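Putative uncharacterized protein (Bacteroides vulgatus, PDB 4F7A) probably binds glycans, perhaps mucin O-glycans, at the cell surface as a SusD-like outer membrane lipoprotein. Local coordinates at residues Tyr33-Gln47 against Tyr248-Glu260. Numbering follows the deposited sequence.
Sequences YFNYDWGEGTTWPWQ and YQNPLAGVAGWGE
Pro-251 tips the CB-CG side of its ring onto one face of the Trp-46 indole: its CG stands 3.5 Å from the centroid of the five-membered ring, 11° off the normal, a CH-pi contact. The indole reaches this place because its CG is anti to the backbone N (chi1 -179°); its six-membered end then meets Leu-252, and Val-255 CG2 abuts its edge. Were Trp-46 an alanine, Pro-251 CG would probably lose the ring face it packs on, and a gap would open beside Leu-252 and Val-255. A second CH-pi contact sets Thr-43 CG2 over the Trp-258 six-membered ring, 3.8 Å from its centroid. Gly-254 leaves room for Thr-43, since a CB there would clash with Thr-43 OG1.

Asn-35 uses both ends of its amide. ND2 donates to Gln-249 O (2.7 Å) from above the carbonyl plane, while OD1 takes Thr-43 N on a lone pair (2.9 Å, 170° at the hydrogen), which fixes the amide's rotation. Tyr-248 OH donates to Tyr-33 O (2.7 Å) in the carbonyl plane.

Further out, Asn-250 OD1 caps Leu-252 N (3.0 Å), and its ND2 bonds Thr-327 O. An N-capped, proline-led helix, 251-257, closed by a Schellman motif at Gly-259, thus packs against helix 44-51 within the SusD-like fold.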
ATOM      1  N   TYR A  33       4.036   0.939  -8.586  1.00 18.95           N
ATOM      2  CA  TYR A  33       3.872  -0.542  -8.439  1.00 18.48           C
ATOM      3  C   TYR A  33       4.805  -1.102  -9.490  1.00 16.03           C
ATOM      4  O   TYR A  33       4.420  -1.365 -10.658  1.00 16.37           O
ATOM      5  CB  TYR A  33       2.442  -0.931  -8.725  1.00 18.40           C
ATOM      6  CG  TYR A  33       1.954  -2.314  -8.293  1.00 13.71           C
ATOM      7  CD1 TYR A  33       1.665  -2.605  -6.953  1.00 21.79           C
ATOM      8  CD2 TYR A  33       1.665  -3.278  -9.235  1.00 19.02           C
ATOM      9  CE1 TYR A  33       1.143  -3.836  -6.583  1.00 18.18           C
ATOM     10  CE2 TYR A  33       1.139  -4.497  -8.873  1.00 13.42           C
ATOM     11  CZ  TYR A  33       0.875  -4.769  -7.550  1.00 19.10           C
ATOM     12  OH  TYR A  33       0.338  -5.986  -7.223  1.00 16.40           O
ATOM     13  N   PHE A  34       6.054  -1.191  -9.065  1.00 14.57           N
ATOM     14  CA  PHE A  34       7.197  -1.097  -9.956  1.00 14.79           C
ATOM     15  C   PHE A  34       7.188  -2.188 -10.998  1.00 15.10           C
ATOM     16  O   PHE A  34       7.202  -3.365 -10.666  1.00 15.06           O
ATOM     17  CB  PHE A  34       8.489  -1.180  -9.139  1.00 15.52           C
ATOM     18  CG  PHE A  34       9.730  -0.959  -9.948  1.00 15.84           C
ATOM     19  CD1 PHE A  34      10.305  -2.005 -10.652  1.00 14.25           C
ATOM     20  CD2 PHE A  34      10.332   0.287  -9.995  1.00 14.66           C
ATOM     21  CE1 PHE A  34      11.441  -1.815 -11.400  1.00 14.55           C
ATOM     22  CE2 PHE A  34      11.481   0.485 -10.751  1.00 14.51           C
ATOM     23  CZ  PHE A  34      12.038  -0.561 -11.445  1.00 16.88           C
ATOM     24  N   ASN A  35       7.160  -1.797 -12.268  1.00 14.69           N
ATOM     25  CA  ASN A  35       7.431  -2.762 -13.338  1.00 14.29           C
ATOM     26  C   ASN A  35       8.030  -2.072 -14.545  1.00 15.74           C
ATOM     27  O   ASN A  35       7.658  -2.322 -15.701  1.00 16.81           O
ATOM     28  CB  ASN A  35       6.191  -3.573 -13.680  1.00 14.62           C
ATOM     29  CG  ASN A  35       6.532  -4.979 -14.161  1.00 16.88           C
ATOM     30  OD1 ASN A  35       7.581  -5.540 -13.794  1.00 15.14           O
ATOM     31  ND2 ASN A  35       5.641  -5.569 -14.963  1.00 16.37           N
ATOM     32  N   TYR A  36       8.993  -1.211 -14.248  1.00 14.68           N
ATOM     33  CA  TYR A  36       9.713  -0.451 -15.237  1.00 14.25           C
ATOM     34  C   TYR A  36      10.936  -1.226 -15.695  1.00 15.92           C
ATOM     35  O   TYR A  36      11.758  -1.654 -14.875  1.00 15.09           O
ATOM     36  CB  TYR A  36      10.145   0.899 -14.638  1.00 15.45           C
ATOM     37  CG  TYR A  36      11.139   1.650 -15.506  1.00 15.93           C
ATOM     38  CD1 TYR A  36      10.745   2.213 -16.712  1.00 19.67           C
ATOM     39  CD2 TYR A  36      12.467   1.753 -15.139  1.00 16.41           C
ATOM     40  CE1 TYR A  36      11.660   2.879 -17.535  1.00 24.09           C
ATOM     41  CE2 TYR A  36      13.384   2.416 -15.946  1.00 17.64           C
ATOM     42  CZ  TYR A  36      12.970   2.978 -17.131  1.00 22.72           C
ATOM     43  OH  TYR A  36      13.876   3.619 -17.916  1.00 20.72           O
ATOM     44  N   ASP A  37      11.059  -1.400 -17.010  1.00 16.73           N
ATOM     45  CA  ASP A  37      12.159  -2.152 -17.607  1.00 19.26           C
ATOM     46  C   ASP A  37      13.301  -1.194 -17.970  1.00 18.97           C
ATOM     47  O   ASP A  37      13.195  -0.457 -18.957  1.00 20.92           O
ATOM     48  CB  ASP A  37      11.671  -2.870 -18.870  1.00 18.16           C
ATOM     49  CG  ASP A  37      12.688  -3.870 -19.434  1.00 24.66           C
ATOM     50  OD1 ASP A  37      13.888  -3.850 -19.068  1.00 21.40           O
ATOM     51  OD2 ASP A  37      12.263  -4.708 -20.257  1.00 24.33           O
ATOM     52  N   TRP A  38      14.372  -1.234 -17.183  1.00 19.93           N
ATOM     53  CA  TRP A  38      15.539  -0.383 -17.407  1.00 22.11           C
ATOM     54  C   TRP A  38      16.514  -1.011 -18.392  1.00 25.72           C
ATOM     55  O   TRP A  38      17.534  -0.409 -18.696  1.00 25.16           O
ATOM     56  CB  TRP A  38      16.252  -0.031 -16.100  1.00 22.21           C
ATOM     57  CG  TRP A  38      16.927  -1.182 -15.403  1.00 21.92           C
ATOM     58  CD1 TRP A  38      18.175  -1.668 -15.655  1.00 22.58           C
ATOM     59  CD2 TRP A  38      16.403  -1.970 -14.327  1.00 22.00           C
ATOM     60  NE1 TRP A  38      18.452  -2.717 -14.816  1.00 25.88           N
ATOM     61  CE2 TRP A  38      17.379  -2.930 -13.997  1.00 26.94           C
ATOM     62  CE3 TRP A  38      15.193  -1.984 -13.634  1.00 23.43           C
ATOM     63  CZ2 TRP A  38      17.186  -3.880 -12.994  1.00 22.03           C
ATOM     64  CZ3 TRP A  38      15.011  -2.919 -12.638  1.00 17.57           C
ATOM     65  CH2 TRP A  38      15.996  -3.856 -12.332  1.00 25.74           C
ATOM     66  N   GLY A  39      16.188  -2.196 -18.903  1.00 25.86           N
ATOM     67  CA  GLY A  39      17.060  -2.930 -19.822  1.00 26.44           C
ATOM     68  C   GLY A  39      17.278  -4.386 -19.433  1.00 27.63           C
ATOM     69  O   GLY A  39      17.890  -5.134 -20.187  1.00 27.85           O
ATOM     70  N   GLU A  40      16.794  -4.797 -18.260  1.00 23.43           N
ATOM     71  CA  GLU A  40      17.042  -6.155 -17.757  1.00 25.96           C
ATOM     72  C   GLU A  40      15.762  -6.957 -17.484  1.00 22.97           C
ATOM     73  O   GLU A  40      15.795  -7.979 -16.812  1.00 23.27           O
ATOM     74  CB  GLU A  40      17.900  -6.104 -16.487  1.00 26.40           C
ATOM     75  CG  GLU A  40      19.337  -5.628 -16.719  1.00 31.68           C
ATOM     76  CD  GLU A  40      20.152  -5.636 -15.431  1.00 40.85           C
ATOM     77  OE1 GLU A  40      20.389  -6.722 -14.865  1.00 51.02           O
ATOM     78  OE2 GLU A  40      20.540  -4.553 -14.969  1.00 38.01           O
ATOM     79  N   GLY A  41      14.644  -6.505 -18.022  1.00 20.49           N
ATOM     80  CA  GLY A  41      13.423  -7.276 -17.959  1.00 19.63           C
ATOM     81  C   GLY A  41      12.453  -6.763 -16.903  1.00 18.66           C
ATOM     82  O   GLY A  41      12.669  -5.732 -16.249  1.00 18.11           O
ATOM     83  N   THR A  42      11.368  -7.499 -16.761  1.00 17.70           N
ATOM     84  CA  THR A  42      10.271  -7.122 -15.894  1.00 16.98           C
ATOM     85  C   THR A  42       9.971  -8.278 -14.948  1.00 16.90           C
ATOM     86  O   THR A  42      10.610  -9.336 -15.033  1.00 16.10           O
ATOM     87  CB  THR A  42       9.004  -6.760 -16.738  1.00 17.62           C
ATOM     88  OG1 THR A  42       8.733  -7.799 -17.680  1.00 20.17           O
ATOM     89  CG2 THR A  42       9.204  -5.433 -17.494  1.00 24.30           C
ATOM     90  N   THR A  43       9.010  -8.052 -14.049  1.00 16.15           N
ATOM     91  CA  THR A  43       8.542  -9.012 -13.048  1.00 14.21           C
ATOM     92  C   THR A  43       9.527  -9.300 -11.908  1.00 14.90           C
ATOM     93  O   THR A  43       9.169  -9.147 -10.723  1.00 15.13           O
ATOM     94  CB  THR A  43       8.114 -10.356 -13.677  1.00 16.07           C
ATOM     95  OG1 THR A  43       7.253 -10.115 -14.796  1.00 17.93           O
ATOM     96  CG2 THR A  43       7.382 -11.222 -12.649  1.00 15.20           C
ATOM     97  N   TRP A  44      10.737  -9.756 -12.249  1.00 14.88           N
ATOM     98  CA  TRP A  44      11.704 -10.164 -11.231  1.00 15.77           C
ATOM     99  C   TRP A  44      12.131  -9.009 -10.281  1.00 15.31           C
ATOM    100  O   TRP A  44      12.290  -9.250  -9.082  1.00 15.37           O
ATOM    101  CB  TRP A  44      12.891 -10.964 -11.816  1.00 16.96           C
ATOM    102  CG  TRP A  44      13.844 -10.156 -12.663  1.00 18.75           C
ATOM    103  CD1 TRP A  44      13.842 -10.031 -14.026  1.00 25.88           C
ATOM    104  CD2 TRP A  44      14.920  -9.343 -12.181  1.00 22.31           C
ATOM    105  NE1 TRP A  44      14.856  -9.184 -14.419  1.00 26.51           N
ATOM    106  CE2 TRP A  44      15.532  -8.749 -13.308  1.00 23.44           C
ATOM    107  CE3 TRP A  44      15.422  -9.056 -10.902  1.00 22.16           C
ATOM    108  CZ2 TRP A  44      16.620  -7.876 -13.197  1.00 24.81           C
ATOM    109  CZ3 TRP A  44      16.511  -8.193 -10.794  1.00 23.98           C
ATOM    110  CH2 TRP A  44      17.095  -7.612 -11.940  1.00 27.97           C
ATOM    111  N   PRO A  45      12.237  -7.757 -10.775  1.00 14.41           N
ATOM    112  CA  PRO A  45      12.507  -6.683  -9.784  1.00 14.45           C
ATOM    113  C   PRO A  45      11.360  -6.429  -8.825  1.00 13.70           C
ATOM    114  O   PRO A  45      11.577  -6.319  -7.612  1.00 15.86           O
ATOM    115  CB  PRO A  45      12.777  -5.452 -10.659  1.00 14.91           C
ATOM    116  CG  PRO A  45      13.277  -6.050 -11.936  1.00 13.25           C
ATOM    117  CD  PRO A  45      12.360  -7.225 -12.135  1.00 16.69           C
ATOM    118  N   TRP A  46      10.136  -6.405  -9.344  1.00 13.45           N
ATOM    119  CA  TRP A  46       8.964  -6.190  -8.507  1.00 12.17           C
ATOM    120  C   TRP A  46       8.844  -7.269  -7.432  1.00 13.45           C
ATOM    121  O   TRP A  46       8.381  -6.990  -6.322  1.00 11.56           O
ATOM    122  CB  TRP A  46       7.689  -6.124  -9.353  1.00 11.61           C
ATOM    123  CG  TRP A  46       6.479  -5.886  -8.529  1.00  9.35           C
ATOM    124  CD1 TRP A  46       6.026  -4.679  -8.073  1.00 13.22           C
ATOM    125  CD2 TRP A  46       5.595  -6.877  -7.993  1.00 12.14           C
ATOM    126  NE1 TRP A  46       4.905  -4.852  -7.325  1.00 10.97           N
ATOM    127  CE2 TRP A  46       4.607  -6.190  -7.253  1.00 10.38           C
ATOM    128  CE3 TRP A  46       5.503  -8.266  -8.115  1.00 11.37           C
ATOM    129  CZ2 TRP A  46       3.564  -6.852  -6.591  1.00 11.77           C
ATOM    130  CZ3 TRP A  46       4.436  -8.929  -7.469  1.00 12.01           C
ATOM    131  CH2 TRP A  46       3.504  -8.218  -6.700  1.00 10.09           C
ATOM    132  N   GLN A  47       9.275  -8.493  -7.744  1.00 12.70           N
ATOM    133  CA  GLN A  47       9.121  -9.586  -6.803  1.00 14.37           C
ATOM    134  C   GLN A  47       9.815  -9.278  -5.477  1.00 15.67           C
ATOM    135  O   GLN A  47       9.256  -9.556  -4.419  1.00 13.74           O
ATOM    136  CB  GLN A  47       9.605 -10.915  -7.378  1.00 15.00           C
ATOM    137  CG  GLN A  47       9.406 -12.107  -6.398  1.00 16.46           C
ATOM    138  CD  GLN A  47      10.028 -13.408  -6.915  1.00 24.88           C
ATOM    139  OE1 GLN A  47      11.081 -13.382  -7.544  1.00 23.89           O
ATOM    140  NE2 GLN A  47       9.394 -14.542  -6.619  1.00 19.07           N
ATOM    141  N   TYR A 248       2.670  -1.254 -20.112  1.00 19.01           N
ATOM    142  CA  TYR A 248       2.806  -1.707 -18.719  1.00 17.22           C
ATOM    143  C   TYR A 248       2.131  -3.057 -18.523  1.00 17.38           C
ATOM    144  O   TYR A 248       1.056  -3.292 -19.034  1.00 14.82           O
ATOM    145  CB  TYR A 248       2.171  -0.704 -17.775  1.00 15.00           C
ATOM    146  CG  TYR A 248       2.216  -1.065 -16.312  1.00 14.88           C
ATOM    147  CD1 TYR A 248       3.365  -0.840 -15.550  1.00 12.79           C
ATOM    148  CD2 TYR A 248       1.099  -1.590 -15.671  1.00 12.29           C
ATOM    149  CE1 TYR A 248       3.400  -1.125 -14.200  1.00 14.46           C
ATOM    150  CE2 TYR A 248       1.130  -1.889 -14.301  1.00 10.30           C
ATOM    151  CZ  TYR A 248       2.275  -1.642 -13.573  1.00 13.70           C
ATOM    152  OH  TYR A 248       2.292  -1.935 -12.222  1.00 13.32           O
ATOM    153  N   GLN A 249       2.772  -3.938 -17.783  1.00 15.50           N
ATOM    154  CA  GLN A 249       2.190  -5.238 -17.448  1.00 17.57           C
ATOM    155  C   GLN A 249       2.105  -5.287 -15.932  1.00 14.84           C
ATOM    156  O   GLN A 249       3.015  -4.804 -15.247  1.00 13.94           O
ATOM    157  CB  GLN A 249       3.092  -6.371 -17.957  1.00 18.41           C
ATOM    158  CG  GLN A 249       3.375  -6.367 -19.473  1.00 25.37           C
ATOM    159  CD  GLN A 249       2.182  -6.780 -20.283  1.00 38.95           C
ATOM    160  OE1 GLN A 249       2.026  -7.959 -20.619  1.00 43.14           O
ATOM    161  NE2 GLN A 249       1.319  -5.816 -20.609  1.00 44.08           N
ATOM    162  N   ASN A 250       1.028  -5.860 -15.405  1.00 12.88           N
ATOM    163  CA  ASN A 250       0.866  -5.972 -13.984  1.00 12.86           C
ATOM    164  C   ASN A 250       1.824  -7.042 -13.436  1.00 13.18           C
ATOM    165  O   ASN A 250       1.712  -8.216 -13.779  1.00 13.56           O
ATOM    166  CB  ASN A 250      -0.585  -6.317 -13.658  1.00 13.53           C
ATOM    167  CG  ASN A 250      -0.891  -6.225 -12.175  1.00 12.58           C
ATOM    168  OD1 ASN A 250      -0.121  -6.709 -11.356  1.00 12.42           O
ATOM    169  ND2 ASN A 250      -2.050  -5.641 -11.830  1.00 11.93           N
ATOM    170  N   PRO A 251       2.771  -6.649 -12.581  1.00 12.30           N
ATOM    171  CA  PRO A 251       3.791  -7.617 -12.180  1.00 13.20           C
ATOM    172  C   PRO A 251       3.266  -8.714 -11.257  1.00 12.43           C
ATOM    173  O   PRO A 251       3.862  -9.784 -11.191  1.00 13.98           O
ATOM    174  CB  PRO A 251       4.833  -6.755 -11.460  1.00 13.57           C
ATOM    175  CG  PRO A 251       4.097  -5.594 -11.003  1.00  9.76           C
ATOM    176  CD  PRO A 251       3.061  -5.305 -12.039  1.00 12.14           C
ATOM    177  N   LEU A 252       2.159  -8.464 -10.563  1.00 10.75           N
ATOM    178  CA  LEU A 252       1.556  -9.498  -9.718  1.00 11.39           C
ATOM    179  C   LEU A 252       1.151 -10.682 -10.568  1.00 12.75           C
ATOM    180  O   LEU A 252       1.342 -11.828 -10.171  1.00 13.94           O
ATOM    181  CB  LEU A 252       0.369  -8.948  -8.930  1.00 10.99           C
ATOM    182  CG  LEU A 252      -0.375  -9.901  -7.987  1.00 13.06           C
ATOM    183  CD1 LEU A 252       0.496 -10.462  -6.863  1.00 13.05           C
ATOM    184  CD2 LEU A 252      -1.606  -9.170  -7.407  1.00 10.81           C
ATOM    185  N   ALA A 253       0.621 -10.400 -11.761  1.00 12.61           N
ATOM    186  CA  ALA A 253       0.213 -11.432 -12.681  1.00 14.70           C
ATOM    187  C   ALA A 253       1.426 -12.176 -13.187  1.00 15.38           C
ATOM    188  O   ALA A 253       1.347 -13.382 -13.420  1.00 13.32           O
ATOM    189  CB  ALA A 253      -0.642 -10.841 -13.883  1.00 12.78           C
ATOM    190  N   GLY A 254       2.551 -11.473 -13.330  1.00 14.24           N
ATOM    191  CA  GLY A 254       3.799 -12.109 -13.727  1.00 16.68           C
ATOM    192  C   GLY A 254       4.307 -13.106 -12.707  1.00 15.87           C
ATOM    193  O   GLY A 254       4.655 -14.230 -13.072  1.00 18.23           O
ATOM    194  N   VAL A 255       4.337 -12.703 -11.431  1.00 14.59           N
ATOM    195  CA  VAL A 255       4.727 -13.607 -10.332  1.00 15.31           C
ATOM    196  C   VAL A 255       3.717 -14.753 -10.174  1.00 15.03           C
ATOM    197  O   VAL A 255       4.111 -15.896  -9.898  1.00 17.85           O
ATOM    198  CB  VAL A 255       4.958 -12.840  -9.013  1.00 14.70           C
ATOM    199  CG1 VAL A 255       5.375 -13.769  -7.876  1.00 11.77           C
ATOM    200  CG2 VAL A 255       6.026 -11.735  -9.230  1.00 12.94           C
ATOM    201  N   ALA A 256       2.437 -14.467 -10.389  1.00 12.01           N
ATOM    202  CA  ALA A 256       1.407 -15.522 -10.392  1.00 15.45           C
ATOM    203  C   ALA A 256       1.702 -16.545 -11.494  1.00 17.85           C
ATOM    204  O   ALA A 256       1.508 -17.752 -11.296  1.00 14.35           O
ATOM    205  CB  ALA A 256       0.044 -14.966 -10.569  1.00 14.45           C
ATOM    206  N   GLY A 257       2.181 -16.059 -12.639  1.00 17.96           N
ATOM    207  CA  GLY A 257       2.543 -16.921 -13.752  1.00 18.11           C
ATOM    208  C   GLY A 257       3.697 -17.846 -13.420  1.00 19.05           C
ATOM    209  O   GLY A 257       3.802 -18.914 -13.991  1.00 17.59           O
ATOM    210  N   TRP A 258       4.559 -17.444 -12.495  1.00 17.55           N
ATOM    211  CA  TRP A 258       5.610 -18.331 -11.993  1.00 18.16           C
ATOM    212  C   TRP A 258       5.133 -19.313 -10.916  1.00 19.92           C
ATOM    213  O   TRP A 258       5.910 -20.118 -10.426  1.00 18.04           O
ATOM    214  CB  TRP A 258       6.748 -17.523 -11.392  1.00 18.95           C
ATOM    215  CG  TRP A 258       7.432 -16.599 -12.322  1.00 20.91           C
ATOM    216  CD1 TRP A 258       7.424 -16.636 -13.690  1.00 25.45           C
ATOM    217  CD2 TRP A 258       8.311 -15.531 -11.949  1.00 22.29           C
ATOM    218  NE1 TRP A 258       8.232 -15.630 -14.188  1.00 24.55           N
ATOM    219  CE2 TRP A 258       8.783 -14.940 -13.139  1.00 22.08           C
ATOM    220  CE3 TRP A 258       8.751 -15.024 -10.724  1.00 22.58           C
ATOM    221  CZ2 TRP A 258       9.662 -13.853 -13.137  1.00 25.33           C
ATOM    222  CZ3 TRP A 258       9.621 -13.943 -10.725  1.00 29.89           C
ATOM    223  CH2 TRP A 258      10.073 -13.380 -11.923  1.00 28.41           C
ATOM    224  N   GLY A 259       3.875 -19.221 -10.522  1.00 17.98           N
ATOM    225  CA  GLY A 259       3.321 -20.093  -9.514  1.00 17.27           C
ATOM    226  C   GLY A 259       3.637 -19.698  -8.081  1.00 17.21           C
ATOM    227  O   GLY A 259       3.640 -20.553  -7.213  1.00 16.45           O
ATOM    228  N   GLU A 260       3.844 -18.410  -7.808  1.00 17.18           N
ATOM    229  CA  GLU A 260       4.397 -17.970  -6.508  1.00 16.52           C
ATOM    230  C   GLU A 260       3.519 -17.038  -5.666  1.00 16.84           C
ATOM    231  O   GLU A 260       3.997 -16.481  -4.687  1.00 18.05           O
ATOM    232  CB  GLU A 260       5.788 -17.335  -6.730  1.00 18.02           C
ATOM    233  CG  GLU A 260       6.854 -18.370  -7.075  1.00 20.60           C
ATOM    234  CD  GLU A 260       8.240 -17.782  -7.221  1.00 24.14           C
ATOM    235  OE1 GLU A 260       8.786 -17.256  -6.233  1.00 19.71           O
ATOM    236  OE2 GLU A 260       8.802 -17.865  -8.326  1.00 22.15           O
TER
HETATM  237  O   HOH W   1      -2.416  -5.269  -8.896  1.00 17.73           O
HETATM  238  O   HOH W   2       5.786  -3.226 -17.394  1.00 15.98           O